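Local structure of putative uncharacterized protein (Archaeoglobus fulgidus, 3VU0) at residues A[133-136]-A[137-141]. The protein is an AglB protein of the oligosaccharyltransferase family, represented here by its C-terminal globular domain, in which helices pack around a small mixed beta-sheet. Residues are numbered along the deposited sequence; the frame is centred on the assembly and turned at random.
Sequences LYKL and HVENA
The phenol ring of Tyr134 has Val138 over one face: CB stands 4.1 Å from the ring centroid in a CH-pi contact, while CG1 reaches CE1 at 3.5 Å. Around the CE2 corner comes Glu139, whose OE2 approaches obliquely, its carboxylate plane turned 46° from the ring. Val138 belongs to the weakly bonded last part of helix 132-138 and Glu139 follows it; the helix widens into a pi-type turn at 134-136, and Asn140, with positive phi, is the first residue beyond it to leave helical geometry. A chi1 of 173° swings the Tyr134 ring forward, toward the C-terminal end of the helix, where Val138 meets its face and Glu139 reaches CE2. The carboxylate is held from both ends by water: water 1 donates to OE2 at 2.6 Å and also bonds Tyr134 OH, while water 2 gives its protons to OE1 and to Lys135 O. Lys135 runs alongside Glu139 pointing the same way, yet NZ stays 6.8 Å from OE1 and bonds Gln71 O instead. His137 turns its imidazole from this surface, ND1 bonding Thr90 OG1. Leu136 faces the sheet, touching Val88 and Phe159, and its CD2 meets the CB of Ala141, which also packs on Phe159; this is how the helix end sits on the core sheet of the domain. In the backbone the widening is plain: Tyr134 O takes a bond from Glu139 N that is nearly straight (158°) and a weak one from Val138 N. Past the end, Ala141 N folds back to Lys135 O at 2.8 Å, lying in that carbonyl's plane.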
ATOM      1  N   LEU A 133      -6.982   0.318  -0.345  1.00 12.80           N
ATOM      2  CA  LEU A 133      -6.246  -0.440   0.663  1.00 13.39           C
ATOM      3  C   LEU A 133      -7.086  -1.612   1.151  1.00 12.78           C
ATOM      4  O   LEU A 133      -6.583  -2.716   1.331  1.00 12.90           O
ATOM      5  CB  LEU A 133      -5.877   0.463   1.841  1.00 13.19           C
ATOM      6  CG  LEU A 133      -5.130  -0.216   2.994  1.00 13.20           C
ATOM      7  CD1 LEU A 133      -3.910  -0.959   2.469  1.00 12.57           C
ATOM      8  CD2 LEU A 133      -4.717   0.836   4.018  1.00 12.52           C
ATOM      9  N   TYR A 134      -8.373  -1.365   1.361  1.00 12.50           N
ATOM     10  CA  TYR A 134      -9.288  -2.410   1.803  1.00 13.17           C
ATOM     11  C   TYR A 134      -9.496  -3.457   0.706  1.00 12.41           C
ATOM     12  O   TYR A 134      -9.376  -4.654   0.947  1.00 12.44           O
ATOM     13  CB  TYR A 134     -10.647  -1.805   2.167  1.00 13.26           C
ATOM     14  CG  TYR A 134     -11.699  -2.847   2.464  1.00 13.37           C
ATOM     15  CD1 TYR A 134     -11.808  -3.409   3.732  1.00 14.56           C
ATOM     16  CD2 TYR A 134     -12.570  -3.288   1.468  1.00 14.00           C
ATOM     17  CE1 TYR A 134     -12.762  -4.388   4.007  1.00 14.33           C
ATOM     18  CE2 TYR A 134     -13.526  -4.267   1.732  1.00 15.21           C
ATOM     19  CZ  TYR A 134     -13.615  -4.811   3.003  1.00 15.08           C
ATOM     20  OH  TYR A 134     -14.561  -5.770   3.271  1.00 16.64           O
ATOM     21  N   LYS A 135      -9.811  -3.000  -0.501  1.00 11.53           N
ATOM     22  CA  LYS A 135     -10.061  -3.909  -1.612  1.00 12.15           C
ATOM     23  C   LYS A 135      -8.837  -4.745  -1.965  1.00 13.49           C
ATOM     24  O   LYS A 135      -8.968  -5.851  -2.495  1.00 13.53           O
ATOM     25  CB  LYS A 135     -10.548  -3.124  -2.832  1.00 13.94           C
ATOM     26  CG  LYS A 135     -11.819  -2.340  -2.547  1.00 17.09           C
ATOM     27  CD  LYS A 135     -12.197  -1.425  -3.693  1.00 21.64           C
ATOM     28  CE  LYS A 135     -13.363  -0.529  -3.305  1.00 22.49           C
ATOM     29  NZ  LYS A 135     -13.783   0.335  -4.439  1.00 26.00           N
ATOM     30  N   LEU A 136      -7.650  -4.218  -1.666  1.00 10.78           N
ATOM     31  CA  LEU A 136      -6.411  -4.942  -1.926  1.00 10.30           C
ATOM     32  C   LEU A 136      -6.073  -5.903  -0.791  1.00 11.40           C
ATOM     33  O   LEU A 136      -6.202  -7.121  -0.929  1.00 10.97           O
ATOM     34  CB  LEU A 136      -5.226  -3.972  -2.111  1.00 10.38           C
ATOM     35  CG  LEU A 136      -5.173  -3.143  -3.399  1.00  9.99           C
ATOM     36  CD1 LEU A 136      -4.077  -2.092  -3.285  1.00 14.46           C
ATOM     37  CD2 LEU A 136      -4.910  -4.055  -4.587  1.00 13.58           C
ATOM     38  N   HIS A 137      -5.657  -5.349   0.342  1.00 11.37           N
ATOM     39  CA  HIS A 137      -5.243  -6.176   1.465  1.00 12.44           C
ATOM     40  C   HIS A 137      -6.319  -7.044   2.094  1.00 13.34           C
ATOM     41  O   HIS A 137      -6.090  -8.229   2.330  1.00 12.90           O
ATOM     42  CB  HIS A 137      -4.598  -5.325   2.560  1.00 10.83           C
ATOM     43  CG  HIS A 137      -3.779  -6.129   3.523  1.00 10.98           C
ATOM     44  ND1 HIS A 137      -2.418  -6.301   3.379  1.00  9.30           N
ATOM     45  CD2 HIS A 137      -4.144  -6.882   4.587  1.00  9.60           C
ATOM     46  CE1 HIS A 137      -1.981  -7.128   4.313  1.00 14.02           C
ATOM     47  NE2 HIS A 137      -3.009  -7.497   5.059  1.00 10.10           N
ATOM     48  N   VAL A 138      -7.487  -6.470   2.370  1.00 13.89           N
ATOM     49  CA  VAL A 138      -8.552  -7.246   2.995  1.00 15.01           C
ATOM     50  C   VAL A 138      -9.270  -8.200   2.041  1.00 17.00           C
ATOM     51  O   VAL A 138      -9.432  -9.375   2.357  1.00 18.00           O
ATOM     52  CB  VAL A 138      -9.600  -6.329   3.677  1.00 15.24           C
ATOM     53  CG1 VAL A 138     -10.696  -7.179   4.322  1.00 17.33           C
ATOM     54  CG2 VAL A 138      -8.924  -5.469   4.738  1.00 15.84           C
ATOM     55  N   GLU A 139      -9.693  -7.711   0.878  1.00 15.96           N
ATOM     56  CA  GLU A 139     -10.400  -8.569  -0.075  1.00 19.07           C
ATOM     57  C   GLU A 139      -9.484  -9.321  -1.038  1.00 18.36           C
ATOM     58  O   GLU A 139      -9.959 -10.094  -1.868  1.00 18.83           O
ATOM     59  CB  GLU A 139     -11.406  -7.755  -0.895  1.00 19.73           C
ATOM     60  CG  GLU A 139     -12.445  -7.011  -0.072  1.00 23.32           C
ATOM     61  CD  GLU A 139     -13.612  -6.534  -0.919  1.00 24.37           C
ATOM     62  OE1 GLU A 139     -13.377  -6.059  -2.050  1.00 27.12           O
ATOM     63  OE2 GLU A 139     -14.764  -6.624  -0.450  1.00 26.90           O
ATOM     64  N   ASN A 140      -8.179  -9.095  -0.932  1.00 17.55           N
ATOM     65  CA  ASN A 140      -7.216  -9.759  -1.808  1.00 17.13           C
ATOM     66  C   ASN A 140      -7.453  -9.439  -3.286  1.00 17.52           C
ATOM     67  O   ASN A 140      -7.223 -10.281  -4.160  1.00 16.39           O
ATOM     68  CB  ASN A 140      -7.253 -11.278  -1.593  1.00 17.55           C
ATOM     69  CG  ASN A 140      -6.750 -11.685  -0.217  1.00 18.87           C
ATOM     70  OD1 ASN A 140      -5.684 -11.249   0.220  1.00 16.99           O
ATOM     71  ND2 ASN A 140      -7.514 -12.531   0.469  1.00 18.32           N
ATOM     72  N   ALA A 141      -7.913  -8.218  -3.546  1.00 17.37           N
ATOM     73  CA  ALA A 141      -8.176  -7.727  -4.895  1.00 19.30           C
ATOM     74  C   ALA A 141      -9.179  -8.555  -5.689  1.00 21.59           C
ATOM     75  O   ALA A 141      -9.250  -8.435  -6.913  1.00 22.25           O
ATOM     76  CB  ALA A 141      -6.862  -7.618  -5.672  1.00 18.96           C
TER
HETATM   77  O   HOH W   1     -15.851  -7.788   1.610  1.00 43.18           O
HETATM   78  O   HOH W   2     -11.308  -6.368  -3.855  1.00 19.83           O